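PDB 5CE6: FACT-Spt16 from Cicer arietinum, which probably acts as a histone chaperone subunit of the FACT complex, its N-terminal domain being associated with binding of histones H3-H4 during transcription through chromatin. Local coordinates for residues 228-234 with 289-293; 274-279 with 421-427; 294-298 with 321-325; 329-333 with 449-454; 370-376 with 407-413. One frame throughout, in Å; residues are numbered along the deposited sequence.

From the N terminus, the end of helix 200-230 first meets the loop before strand 296-306 in contact 1. Contact 2 opens in that loop, at 274-279, and crosses contact 1, because it closes only at 421-427. Within its span contact 3 links the start of strand 296-306 to the start of helix 323-342, sharing the potassium ion with contact 2. The same helix continues into contact 4, which closes at the C-terminal 449-454 and so also crosses contact 2. Contact 5, 370-376 with 407-413, lies within the spans of both, and its strand 403-414 pairs with strand 424-435 of contact 2. Together they join the sheets and helices of the M24-like lobe.

Contact 1. Residues 228-234 with 289-293; sequences VIDEEKK and ALYYD. With NA (sodium ion), chain E.
This is a helix-end-to-loop contact: the C terminus of helix 200-230 and the residues after it pack on the irregular segment 289-293, which leads into strand 296-306. The helix closes with a Schellman motif. E232 takes positive phi (50/48), K233 N bonds back to V228 O (2.9 Å) and E232 N weakly to I229 O (3.3 Å); K233 and K234 then extend. I229 lies by Y292 (CA-CA 6.8 Å) and K234 by A289 (6.1 Å). Y292, chi1 p, reaches into the turn, where its OH donates to K233 O (2.7 Å). I229 CG1 sits over one ring face, CH-pi, 4.1 Å from the centroid. V228 CG1 touches L290 CD2 (3.9 Å) and Y292 CE2 (4.0 Å), while K234 CE lies on A289 CB (3.8 Å). Water 1 lies 3.2 Å from K233 O and 2.9 Å from L290 O. A289 O binds sodium at 2.7 Å. Here, in a domain of the M24 metallopeptidase family, a tyrosine is hydrogen-bonded to the backbone just beyond a Schellman helix C-cap.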
# COMPACT_ATOMS: atom_id res chain seq x y z
N VAL A 228 -29.96 4.47 4.09
CA VAL A 228 -29.87 4.92 5.49
C VAL A 228 -30.36 6.35 5.66
O VAL A 228 -31.12 6.65 6.59
CB VAL A 228 -28.43 4.77 6.03
CG1 VAL A 228 -28.22 5.64 7.27
CG2 VAL A 228 -28.12 3.31 6.34
N ILE A 229 -29.94 7.24 4.77
CA ILE A 229 -30.37 8.64 4.83
C ILE A 229 -31.86 8.76 4.51
O ILE A 229 -32.59 9.51 5.17
CB ILE A 229 -29.51 9.52 3.91
CG1 ILE A 229 -28.05 9.50 4.37
CG2 ILE A 229 -30.05 10.95 3.86
CD1 ILE A 229 -27.06 9.93 3.30
N ASP A 230 -32.31 8.01 3.52
CA ASP A 230 -33.72 7.98 3.13
C ASP A 230 -34.64 7.56 4.27
O ASP A 230 -35.59 8.27 4.62
CB ASP A 230 -33.93 7.01 1.96
CG ASP A 230 -34.14 7.71 0.64
OD1 ASP A 230 -34.80 8.78 0.63
OD2 ASP A 230 -33.66 7.20 -0.39
N GLU A 231 -34.35 6.40 4.86
CA GLU A 231 -35.20 5.84 5.91
C GLU A 231 -34.89 6.42 7.28
O GLU A 231 -35.45 5.98 8.28
CB GLU A 231 -35.06 4.31 5.95
CG GLU A 231 -35.72 3.57 4.79
CD GLU A 231 -35.82 2.08 5.05
OE1 GLU A 231 -36.84 1.64 5.63
OE2 GLU A 231 -34.89 1.34 4.66
N GLU A 232 -33.99 7.40 7.31
CA GLU A 232 -33.55 8.03 8.55
C GLU A 232 -33.15 6.98 9.58
O GLU A 232 -33.57 7.03 10.73
CB GLU A 232 -34.64 8.95 9.12
CG GLU A 232 -35.03 10.07 8.18
CD GLU A 232 -35.74 11.21 8.89
OE1 GLU A 232 -35.21 11.69 9.91
OE2 GLU A 232 -36.82 11.62 8.42
N LYS A 233 -32.33 6.03 9.14
CA LYS A 233 -31.87 4.96 10.00
C LYS A 233 -30.71 5.43 10.86
O LYS A 233 -29.97 6.34 10.49
CB LYS A 233 -31.41 3.76 9.16
CG LYS A 233 -32.54 2.98 8.51
CD LYS A 233 -32.03 1.64 7.98
CE LYS A 233 -33.16 0.63 7.86
NZ LYS A 233 -33.49 0.31 6.44
N LYS A 234 -30.54 4.80 12.02
CA LYS A 234 -29.32 4.99 12.79
C LYS A 234 -28.36 3.83 12.53
O LYS A 234 -28.71 2.67 12.74
CB LYS A 234 -29.60 5.11 14.29
CG LYS A 234 -28.34 5.37 15.11
CD LYS A 234 -28.60 5.28 16.61
CE LYS A 234 -27.31 5.57 17.37
NZ LYS A 234 -27.44 5.38 18.83
N ALA A 289 -22.82 7.34 15.46
CA ALA A 289 -23.82 7.18 14.41
C ALA A 289 -23.46 8.04 13.20
O ALA A 289 -22.91 9.13 13.35
CB ALA A 289 -25.18 7.57 14.94
N LEU A 290 -23.76 7.53 12.01
CA LEU A 290 -23.60 8.31 10.79
C LEU A 290 -24.44 9.58 10.90
O LEU A 290 -25.59 9.53 11.35
CB LEU A 290 -24.07 7.49 9.58
CG LEU A 290 -23.89 8.13 8.22
CD1 LEU A 290 -22.42 8.05 7.82
CD2 LEU A 290 -24.76 7.47 7.16
N TYR A 291 -23.86 10.71 10.53
CA TYR A 291 -24.54 12.00 10.67
C TYR A 291 -24.83 12.57 9.30
O TYR A 291 -23.93 12.66 8.45
CB TYR A 291 -23.68 12.98 11.47
CG TYR A 291 -24.41 14.26 11.82
CD1 TYR A 291 -25.20 14.34 12.96
CD2 TYR A 291 -24.31 15.39 11.01
CE1 TYR A 291 -25.86 15.50 13.29
CE2 TYR A 291 -24.97 16.55 11.33
CZ TYR A 291 -25.74 16.60 12.48
OH TYR A 291 -26.41 17.76 12.81
N TYR A 292 -26.08 12.95 9.07
CA TYR A 292 -26.48 13.39 7.74
C TYR A 292 -27.51 14.49 7.74
O TYR A 292 -28.28 14.62 6.78
CB TYR A 292 -26.97 12.20 6.90
CG TYR A 292 -27.92 11.29 7.63
CD1 TYR A 292 -29.26 11.65 7.78
CD2 TYR A 292 -27.49 10.09 8.18
CE1 TYR A 292 -30.13 10.83 8.46
CE2 TYR A 292 -28.36 9.27 8.86
CZ TYR A 292 -29.68 9.64 9.00
OH TYR A 292 -30.55 8.82 9.68
N ASP A 293 -27.54 15.31 8.79
CA ASP A 293 -28.41 16.48 8.76
C ASP A 293 -27.84 17.53 7.81
O ASP A 293 -26.86 17.27 7.11
CB ASP A 293 -28.62 17.04 10.17
CG ASP A 293 -29.99 17.66 10.35
OD1 ASP A 293 -30.35 18.55 9.55
OD2 ASP A 293 -30.71 17.25 11.28
NA NA E . -21.23 11.25 13.23
O HOH W 1 -27.05 7.09 11.59
O HOH W 2 -19.80 12.49 15.24
O HOH W 3 -23.26 11.34 15.18

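Contact 2. Residues 274-279 with 421-427; sequences GGKFDL and KNKVFSL. With K (potassium ion), chain D.
Backbone contacts dominate where the two segments come closest, G275 to N422 (CA-CA 4.2 Å). G274 (64/36) and G275 (83/0) both have positive phi, and G275 CA makes a CA-H...O contact with K421 O at 3.4 Å; a CB on G275 would clash with that oxygen. The K421 side chain adds CG 3.5 Å from G274 O. From K276 the loop extends beside strand 424-427, with F277 opposite S426 (CA-CA 6.1 Å). The loop belongs to the M24-like domain, following strand 270-273, and here covers the beginning of strand 424-435 from the four-stranded antiparallel sheet. The apolar pair is F277 CE2 (chi1 m) with F425 CB, 3.9 Å. Van der Waals contacts with polar strand atoms follow: F277 CB lies 3.6 Å from S426 OG, and L279 CD1 3.6 Å from L427 O. Metal binding occupies the other end: potassium takes N422 N (3.1 Å), the N422 side-chain amide and water 4 (2.9 Å), with A295 and S420 completing the site. Water 4 accepts from K421 N (2.9 Å).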
# COMPACT_ATOMS: atom_id res chain seq x y z
N GLY A 274 -20.01 13.70 10.77
CA GLY A 274 -20.36 14.35 12.02
C GLY A 274 -19.23 15.10 12.70
O GLY A 274 -19.13 15.12 13.94
N GLY A 275 -18.37 15.72 11.89
CA GLY A 275 -17.36 16.60 12.45
C GLY A 275 -16.12 15.89 12.96
O GLY A 275 -15.20 16.54 13.46
N LYS A 276 -16.09 14.56 12.85
CA LYS A 276 -14.94 13.80 13.34
C LYS A 276 -14.25 13.10 12.18
O LYS A 276 -14.62 11.99 11.78
CB LYS A 276 -15.36 12.81 14.44
CG LYS A 276 -15.94 13.50 15.67
CD LYS A 276 -16.19 12.54 16.84
CE LYS A 276 -16.75 13.28 18.06
NZ LYS A 276 -17.17 12.35 19.14
N PHE A 277 -13.25 13.77 11.62
CA PHE A 277 -12.56 13.26 10.44
C PHE A 277 -11.08 13.06 10.74
O PHE A 277 -10.53 13.68 11.67
CB PHE A 277 -12.75 14.24 9.27
CG PHE A 277 -14.19 14.48 8.94
CD1 PHE A 277 -14.90 13.53 8.20
CD2 PHE A 277 -14.84 15.63 9.38
CE1 PHE A 277 -16.24 13.74 7.89
CE2 PHE A 277 -16.18 15.85 9.07
CZ PHE A 277 -16.88 14.91 8.34
N ASP A 278 -10.44 12.20 9.97
CA ASP A 278 -9.03 11.90 10.16
C ASP A 278 -8.58 11.34 8.84
O ASP A 278 -8.98 10.24 8.46
CB ASP A 278 -8.89 10.85 11.27
CG ASP A 278 -7.43 10.53 11.60
OD1 ASP A 278 -6.52 10.97 10.88
OD2 ASP A 278 -7.22 9.82 12.60
N LEU A 279 -7.78 12.11 8.12
CA LEU A 279 -7.38 11.69 6.79
C LEU A 279 -6.11 10.84 6.77
O LEU A 279 -5.63 10.48 5.70
CB LEU A 279 -7.22 12.88 5.85
CG LEU A 279 -8.45 13.78 5.74
CD1 LEU A 279 -8.25 14.81 4.63
CD2 LEU A 279 -9.69 12.95 5.49
N LYS A 421 -22.71 20.57 13.28
CA LYS A 421 -21.94 19.42 13.70
C LYS A 421 -20.60 19.36 12.96
O LYS A 421 -19.59 18.91 13.50
CB LYS A 421 -22.75 18.16 13.41
CG LYS A 421 -22.13 16.88 13.90
CD LYS A 421 -22.67 16.53 15.27
CE LYS A 421 -22.18 15.17 15.73
NZ LYS A 421 -22.27 15.07 17.21
N ASN A 422 -20.62 19.81 11.71
CA ASN A 422 -19.45 19.81 10.84
C ASN A 422 -18.77 21.18 10.76
O ASN A 422 -18.18 21.51 9.72
CB ASN A 422 -19.83 19.33 9.43
CG ASN A 422 -20.10 17.82 9.38
OD1 ASN A 422 -19.17 17.03 9.29
ND2 ASN A 422 -21.37 17.43 9.44
N LYS A 423 -18.87 21.95 11.84
CA LYS A 423 -18.18 23.24 12.00
C LYS A 423 -16.77 23.17 11.45
O LYS A 423 -16.32 24.05 10.71
CB LYS A 423 -18.14 23.61 13.49
CG LYS A 423 -17.09 24.67 13.84
CD LYS A 423 -17.10 25.02 15.32
CE LYS A 423 -15.95 25.96 15.68
NZ LYS A 423 -16.12 26.53 17.05
N VAL A 424 -16.07 22.10 11.81
CA VAL A 424 -14.81 21.78 11.18
C VAL A 424 -15.04 20.47 10.43
O VAL A 424 -15.56 19.50 11.00
CB VAL A 424 -13.71 21.60 12.25
CG1 VAL A 424 -12.40 21.23 11.60
CG2 VAL A 424 -13.56 22.87 13.06
N PHE A 425 -14.70 20.44 9.14
CA PHE A 425 -14.91 19.25 8.34
C PHE A 425 -13.71 18.96 7.45
O PHE A 425 -12.83 19.80 7.29
CB PHE A 425 -16.17 19.37 7.47
CG PHE A 425 -16.04 20.37 6.35
CD1 PHE A 425 -16.23 21.73 6.58
CD2 PHE A 425 -15.74 19.94 5.06
CE1 PHE A 425 -16.12 22.64 5.54
CE2 PHE A 425 -15.62 20.85 4.02
CZ PHE A 425 -15.81 22.21 4.26
N SER A 426 -13.68 17.76 6.88
CA SER A 426 -12.63 17.41 5.94
C SER A 426 -13.27 16.79 4.70
O SER A 426 -14.45 16.44 4.72
CB SER A 426 -11.62 16.44 6.58
OG SER A 426 -11.01 17.04 7.72
N LEU A 427 -12.50 16.69 3.62
CA LEU A 427 -12.95 16.06 2.37
C LEU A 427 -11.83 15.19 1.84
O LEU A 427 -10.66 15.52 2.04
CB LEU A 427 -13.27 17.12 1.31
CG LEU A 427 -14.28 18.20 1.68
CD1 LEU A 427 -14.26 19.31 0.62
CD2 LEU A 427 -15.67 17.65 1.82
K K D . -23.21 19.70 10.02
O HOH W 4 -25.29 20.05 12.06

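Contact 3. Residues 294-298 with 321-325; sequences SASVI and ADPIQ. With K (potassium ion), chain D.
A capped helix start meets a G1 beta bulge here: A295 and S296 both face I319 of the neighbouring strand 309-319, and D322 is the N-cap of helix 323-342. A295, with the most buried surface, adopts the positive-phi bulge conformation (57/50) and brings its CA within 4.3 Å of A321 CA, the closest backbone approach. Q325 follows. Its side chain (chi1 m, chi2 t) folds back over the helix start and does two jobs: OE1 accepts from D322 N (2.9 Å) and NE2 donates to A295 O. In return D322 OD1 accepts from Q325 N (2.8 Å) and weakly from I324 N (2.9 Å), which completes a capping box. D322 uses chi1 p for this. Its OD2 lies 4.2 Å from A295 CB and is bonded to E416 N. V297, second residue of strand 296-298, has its CB toward the helix, and its CG1 is 4.2 Å from Q325 NE2. The amide thus ties the helix cap to the potassium site: A295 O, which binds the ion at 2.9 Å, accepts from Q325 NE2 at 2.9 Å, nearly linear at 171°.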
# COMPACT_ATOMS: atom_id res chain seq x y z
N SER A 294 -28.45 18.71 7.77
CA SER A 294 -28.02 19.74 6.82
C SER A 294 -26.55 20.12 6.97
O SER A 294 -26.00 20.07 8.06
CB SER A 294 -28.90 20.99 6.95
OG SER A 294 -30.18 20.74 6.40
N ALA A 295 -25.93 20.49 5.85
CA ALA A 295 -24.53 20.90 5.81
C ALA A 295 -23.60 19.82 6.36
O ALA A 295 -22.73 20.09 7.19
CB ALA A 295 -24.33 22.21 6.55
N SER A 296 -23.78 18.61 5.86
CA SER A 296 -23.00 17.47 6.35
C SER A 296 -22.13 16.87 5.28
O SER A 296 -22.44 16.96 4.08
CB SER A 296 -23.93 16.39 6.90
OG SER A 296 -24.46 16.77 8.14
N VAL A 297 -21.04 16.24 5.69
CA VAL A 297 -20.24 15.47 4.74
C VAL A 297 -19.94 14.10 5.33
O VAL A 297 -19.89 13.94 6.55
CB VAL A 297 -18.93 16.18 4.32
CG1 VAL A 297 -19.22 17.56 3.73
CG2 VAL A 297 -18.00 16.31 5.48
N ILE A 298 -19.76 13.13 4.45
CA ILE A 298 -19.49 11.75 4.84
C ILE A 298 -18.30 11.28 4.03
O ILE A 298 -18.31 11.39 2.80
CB ILE A 298 -20.70 10.84 4.56
CG1 ILE A 298 -21.91 11.28 5.39
CG2 ILE A 298 -20.37 9.36 4.83
CD1 ILE A 298 -23.24 10.66 4.96
N ALA A 321 -25.12 20.35 1.29
CA ALA A 321 -23.85 21.03 1.52
C ALA A 321 -23.99 22.54 1.49
O ALA A 321 -24.71 23.08 0.66
CB ALA A 321 -22.84 20.60 0.48
N ASP A 322 -23.29 23.21 2.40
CA ASP A 322 -23.29 24.67 2.40
C ASP A 322 -22.34 25.17 1.31
O ASP A 322 -21.67 24.37 0.66
CB ASP A 322 -23.00 25.23 3.81
CG ASP A 322 -21.56 25.07 4.26
OD1 ASP A 322 -20.63 25.03 3.43
OD2 ASP A 322 -21.34 25.02 5.50
N PRO A 323 -22.32 26.49 1.05
CA PRO A 323 -21.50 26.95 -0.08
C PRO A 323 -20.00 26.67 0.04
O PRO A 323 -19.35 26.50 -0.99
CB PRO A 323 -21.75 28.46 -0.08
CG PRO A 323 -23.11 28.59 0.45
CD PRO A 323 -23.21 27.56 1.53
N ILE A 324 -19.47 26.62 1.27
CA ILE A 324 -18.05 26.41 1.45
C ILE A 324 -17.72 24.95 1.22
O ILE A 324 -16.73 24.61 0.55
CB ILE A 324 -17.60 26.84 2.86
CG1 ILE A 324 -17.91 28.32 3.08
CG2 ILE A 324 -16.11 26.57 3.06
CD1 ILE A 324 -17.48 28.86 4.42
N GLN A 325 -18.56 24.07 1.75
CA GLN A 325 -18.38 22.63 1.57
C GLN A 325 -18.47 22.28 0.08
O GLN A 325 -17.71 21.45 -0.41
CB GLN A 325 -19.43 21.85 2.36
CG GLN A 325 -19.30 21.96 3.90
CD GLN A 325 -20.52 21.45 4.63
OE1 GLN A 325 -21.64 21.50 4.11
NE2 GLN A 325 -20.32 20.96 5.86
K K D . -23.21 19.70 10.02
O HOH W 4 -25.29 20.05 12.06

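Contact 4. Residues 329-333 with 449-454; sequences YEVLL and KALKDV
Segment 329-333 is a regular turn of helix 323-342, with L333 N bonded to Y329 O (2.9 Å). Against it, 449-454 runs through a corner into a short, weakly bonded helix at about 451-454: A450 is extended (-58/149), D453 N bonds to A450 O (2.9 Å) and V454 N to L451 O (3.1 Å). E330 lies nearest L451 (CA-CA 6.4 Å) and L333 nearest K449 (7.4 Å). In the M24-like lobe this packs the chain's C-terminal region on a long helix that also lies on strand 424-435, while V454 continues by a backbone bond to L318 of strand 309-319. Y329 and L333, one turn apart, are both t at chi1 and point toward the partner. L333 is the wedge, its CD1 3.7 Å from K449 CB and its CD2 3.7 Å from A450 CA. L451 (t, p) fills the space between Y329 and E330, its CD1 3.9 Å from Y329 CD1 and its CD2 4.0 Å from E330 CG. K449 directs its amine away to D431 and Q336. Beside the hydroxyl end of the ring, V454 CG2 comes within 3.6 Å of Y329 CZ, and the phenol ends the contact with a short hydrogen bond, Y329 OH donating to K449 O at 2.6 Å.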
# COMPACT_ATOMS: atom_id res chain seq x y z
N TYR A 329 -15.32 21.03 -2.26
CA TYR A 329 -15.36 19.74 -2.93
C TYR A 329 -15.02 19.89 -4.41
O TYR A 329 -14.26 19.10 -4.95
CB TYR A 329 -16.70 19.01 -2.75
CG TYR A 329 -16.68 17.68 -3.47
CD1 TYR A 329 -17.15 17.58 -4.77
CD2 TYR A 329 -16.14 16.55 -2.87
CE1 TYR A 329 -17.10 16.39 -5.44
CE2 TYR A 329 -16.08 15.36 -3.55
CZ TYR A 329 -16.57 15.28 -4.83
OH TYR A 329 -16.52 14.10 -5.50
N GLU A 330 -15.59 20.91 -5.06
CA GLU A 330 -15.32 21.15 -6.47
C GLU A 330 -13.83 21.38 -6.70
O GLU A 330 -13.25 20.84 -7.65
CB GLU A 330 -16.14 22.34 -6.98
CG GLU A 330 -17.63 22.08 -6.97
CD GLU A 330 -18.41 23.18 -7.66
OE1 GLU A 330 -18.99 22.91 -8.73
OE2 GLU A 330 -18.43 24.31 -7.14
N VAL A 331 -13.23 22.16 -5.80
CA VAL A 331 -11.80 22.47 -5.88
C VAL A 331 -10.95 21.22 -5.65
O VAL A 331 -9.97 20.96 -6.38
CB VAL A 331 -11.40 23.58 -4.91
CG1 VAL A 331 -9.90 23.83 -4.95
CG2 VAL A 331 -12.16 24.88 -5.26
N LEU A 332 -11.32 20.42 -4.66
CA LEU A 332 -10.61 19.17 -4.38
C LEU A 332 -10.64 18.24 -5.59
O LEU A 332 -9.63 17.63 -5.93
CB LEU A 332 -11.20 18.46 -3.16
CG LEU A 332 -10.45 17.16 -2.83
CD1 LEU A 332 -9.02 17.51 -2.41
CD2 LEU A 332 -11.16 16.42 -1.70
N LEU A 333 -11.81 18.10 -6.21
CA LEU A 333 -11.93 17.26 -7.40
C LEU A 333 -11.02 17.73 -8.53
O LEU A 333 -10.33 16.92 -9.17
CB LEU A 333 -13.40 17.19 -7.85
CG LEU A 333 -13.68 16.45 -9.16
CD1 LEU A 333 -13.16 15.02 -9.10
CD2 LEU A 333 -15.16 16.47 -9.43
N LYS A 449 -17.58 11.93 -10.40
CA LYS A 449 -17.21 12.41 -9.08
C LYS A 449 -17.69 13.83 -8.90
O LYS A 449 -17.47 14.43 -7.85
CB LYS A 449 -15.69 12.39 -8.91
CG LYS A 449 -15.12 11.02 -8.70
CD LYS A 449 -13.60 11.09 -8.50
CE LYS A 449 -12.84 11.27 -9.80
NZ LYS A 449 -11.38 11.04 -9.54
N ALA A 450 -18.32 14.38 -9.95
CA ALA A 450 -18.78 15.76 -9.91
C ALA A 450 -19.73 15.92 -8.74
O ALA A 450 -20.42 14.96 -8.36
CB ALA A 450 -19.47 16.15 -11.21
N LEU A 451 -19.73 17.12 -8.18
CA LEU A 451 -20.56 17.49 -7.05
C LEU A 451 -22.00 17.01 -7.20
O LEU A 451 -22.56 16.43 -6.27
CB LEU A 451 -20.54 19.01 -6.88
CG LEU A 451 -21.34 19.57 -5.71
CD1 LEU A 451 -20.73 19.11 -4.42
CD2 LEU A 451 -21.37 21.09 -5.78
N LYS A 452 -22.60 17.26 -8.36
CA LYS A 452 -24.00 16.94 -8.60
C LYS A 452 -24.31 15.46 -8.39
O LYS A 452 -25.44 15.09 -8.06
CB LYS A 452 -24.42 17.35 -10.02
CG LYS A 452 -23.86 16.46 -11.11
CD LYS A 452 -24.63 16.61 -12.42
CE LYS A 452 -24.19 15.56 -13.43
NZ LYS A 452 -22.71 15.57 -13.64
N ASP A 453 -23.30 14.62 -8.56
CA ASP A 453 -23.49 13.17 -8.45
C ASP A 453 -23.15 12.58 -7.08
O ASP A 453 -23.47 11.43 -6.81
CB ASP A 453 -22.71 12.47 -9.56
CG ASP A 453 -23.19 12.86 -10.93
OD1 ASP A 453 -24.34 12.52 -11.26
OD2 ASP A 453 -22.44 13.54 -11.66
N VAL A 454 -22.50 13.37 -6.22
CA VAL A 454 -22.18 12.92 -4.86
C VAL A 454 -22.87 13.77 -3.81
O VAL A 454 -22.67 13.58 -2.60
CB VAL A 454 -20.66 12.87 -4.57
CG1 VAL A 454 -19.98 11.87 -5.49
CG2 VAL A 454 -20.05 14.25 -4.74

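Contact 5. Residues 370-376 with 407-413; sequences CLTKSAG and SLGFQNL. With ACT (acetate ion), chain C.
An irregular segment borders a strand of the antiparallel sheet in the M24-like lobe: 370-376, leading into edge strand 376-378, runs antiparallel to 407-411. Backbone bonds hold both ends, Q411 N to C370 O (2.7 Å) and T372 N to G409 O (2.9 Å), with L371 bridged to F410 (CA-CA 4.5 Å), then S407 N to A375 O (2.8 Å). Between them the segment bulges outward at K373 and S374. T372 (chi1 p) fills the hollow under this bulge: OG1 accepts from G409 N (3.1 Å) and donates to S374 O (2.8 Å). G409 leaves room for it, since a CB there would sit tightly against T372 CG2. On the helix-facing side, L408 CD1 meets L371 CD1 (4.0 Å) and A375 CB (3.8 Å), while F410 CE1 touches L371 CD1 (3.9 Å); helices 323-342 and 349-363 cover these side chains. At the far end C370 SG rests on L413 CD2 (3.6 Å). T372 CG2 touches Q411 CG (3.6 Å), and water 5 links K373 N (2.9 Å) with Q411 OE1 (2.6 Å). G376, at 127/-168, has no room for a CB. S374 OG closes an ST turn by accepting from G376 N at 3.0 Å, and also bonds N389 OD1.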
# COMPACT_ATOMS: atom_id res chain seq x y z
N CYS A 370 -5.08 23.95 3.98
CA CYS A 370 -5.79 22.77 4.44
C CYS A 370 -5.56 21.56 3.54
O CYS A 370 -6.00 20.47 3.86
CB CYS A 370 -7.29 23.03 4.54
SG CYS A 370 -7.72 24.24 5.84
N LEU A 371 -4.89 21.77 2.41
CA LEU A 371 -4.65 20.66 1.49
C LEU A 371 -3.71 19.68 2.16
O LEU A 371 -2.77 20.09 2.85
CB LEU A 371 -4.05 21.18 0.18
CG LEU A 371 -3.95 20.19 -0.98
CD1 LEU A 371 -5.34 19.87 -1.51
CD2 LEU A 371 -3.07 20.75 -2.08
N THR A 372 -3.97 18.38 2.00
CA THR A 372 -3.09 17.35 2.56
C THR A 372 -1.69 17.55 1.97
O THR A 372 -1.55 18.01 0.83
CB THR A 372 -3.62 15.93 2.29
OG1 THR A 372 -3.88 15.76 0.89
CG2 THR A 372 -4.91 15.67 3.05
N LYS A 373 -0.67 17.21 2.75
CA LYS A 373 0.71 17.44 2.33
C LYS A 373 1.18 16.38 1.34
O LYS A 373 2.22 16.52 0.71
CB LYS A 373 1.66 17.48 3.53
CG LYS A 373 1.35 18.59 4.53
CD LYS A 373 1.31 19.96 3.87
CE LYS A 373 1.01 21.05 4.89
NZ LYS A 373 0.72 22.37 4.25
N SER A 374 0.39 15.31 1.21
CA SER A 374 0.66 14.27 0.23
C SER A 374 -0.57 14.11 -0.65
O SER A 374 -1.70 14.37 -0.21
CB SER A 374 0.98 12.95 0.95
OG SER A 374 1.06 11.87 0.04
N ALA A 375 -0.35 13.72 -1.91
CA ALA A 375 -1.45 13.38 -2.81
C ALA A 375 -1.51 11.87 -3.04
O ALA A 375 -2.18 11.39 -3.95
CB ALA A 375 -1.30 14.12 -4.15
N GLY A 376 -0.81 11.11 -2.20
CA GLY A 376 -0.89 9.67 -2.27
C GLY A 376 0.46 8.99 -2.38
O GLY A 376 1.50 9.63 -2.16
N SER A 407 -4.55 9.99 -3.58
CA SER A 407 -5.47 10.21 -2.48
C SER A 407 -5.17 11.60 -1.96
O SER A 407 -4.08 11.87 -1.45
CB SER A 407 -5.24 9.14 -1.40
OG SER A 407 -6.07 9.33 -0.24
N LEU A 408 -6.13 12.50 -2.14
CA LEU A 408 -5.92 13.91 -1.87
C LEU A 408 -7.09 14.46 -1.07
O LEU A 408 -8.26 14.12 -1.34
CB LEU A 408 -5.80 14.66 -3.21
CG LEU A 408 -5.44 16.15 -3.11
CD1 LEU A 408 -4.00 16.32 -2.64
CD2 LEU A 408 -5.67 16.84 -4.45
N GLY A 409 -6.80 15.27 -0.06
CA GLY A 409 -7.86 15.79 0.78
C GLY A 409 -7.70 17.21 1.25
O GLY A 409 -6.67 17.86 1.04
N PHE A 410 -8.76 17.72 1.87
CA PHE A 410 -8.69 18.97 2.62
C PHE A 410 -8.94 18.62 4.07
O PHE A 410 -9.91 17.92 4.37
CB PHE A 410 -9.78 19.93 2.16
CG PHE A 410 -9.41 20.75 0.96
CD1 PHE A 410 -8.29 21.57 0.98
CD2 PHE A 410 -10.21 20.72 -0.19
CE1 PHE A 410 -7.96 22.35 -0.14
CE2 PHE A 410 -9.89 21.49 -1.30
CZ PHE A 410 -8.76 22.30 -1.29
N GLN A 411 -8.06 19.10 4.95
CA GLN A 411 -8.19 18.80 6.39
C GLN A 411 -8.57 20.03 7.18
O GLN A 411 -7.90 21.07 7.09
CB GLN A 411 -6.87 18.27 6.95
CG GLN A 411 -6.10 17.39 6.00
CD GLN A 411 -4.82 16.87 6.60
OE1 GLN A 411 -3.72 17.32 6.27
NE2 GLN A 411 -4.94 15.90 7.50
N ASN A 412 -9.63 19.91 7.98
CA ASN A 412 -10.05 20.96 8.91
C ASN A 412 -10.44 22.29 8.27
O ASN A 412 -10.07 23.37 8.75
CB ASN A 412 -9.02 21.17 10.03
CG ASN A 412 -8.76 19.90 10.82
OD1 ASN A 412 -9.66 19.09 11.04
ND2 ASN A 412 -7.52 19.72 11.25
N LEU A 413 -11.20 22.21 7.19
CA LEU A 413 -11.88 23.40 6.69
C LEU A 413 -12.97 23.78 7.68
O LEU A 413 -13.41 22.96 8.49
CB LEU A 413 -12.50 23.12 5.32
CG LEU A 413 -11.51 22.82 4.20
CD1 LEU A 413 -12.27 22.36 2.98
CD2 LEU A 413 -10.70 24.07 3.88
C ACT C . -3.33 11.22 2.03
O ACT C . -2.66 11.34 0.98
OXT ACT C . -4.56 11.00 1.90
CH3 ACT C . -2.69 11.31 3.39
O HOH W 5 -1.48 16.37 5.40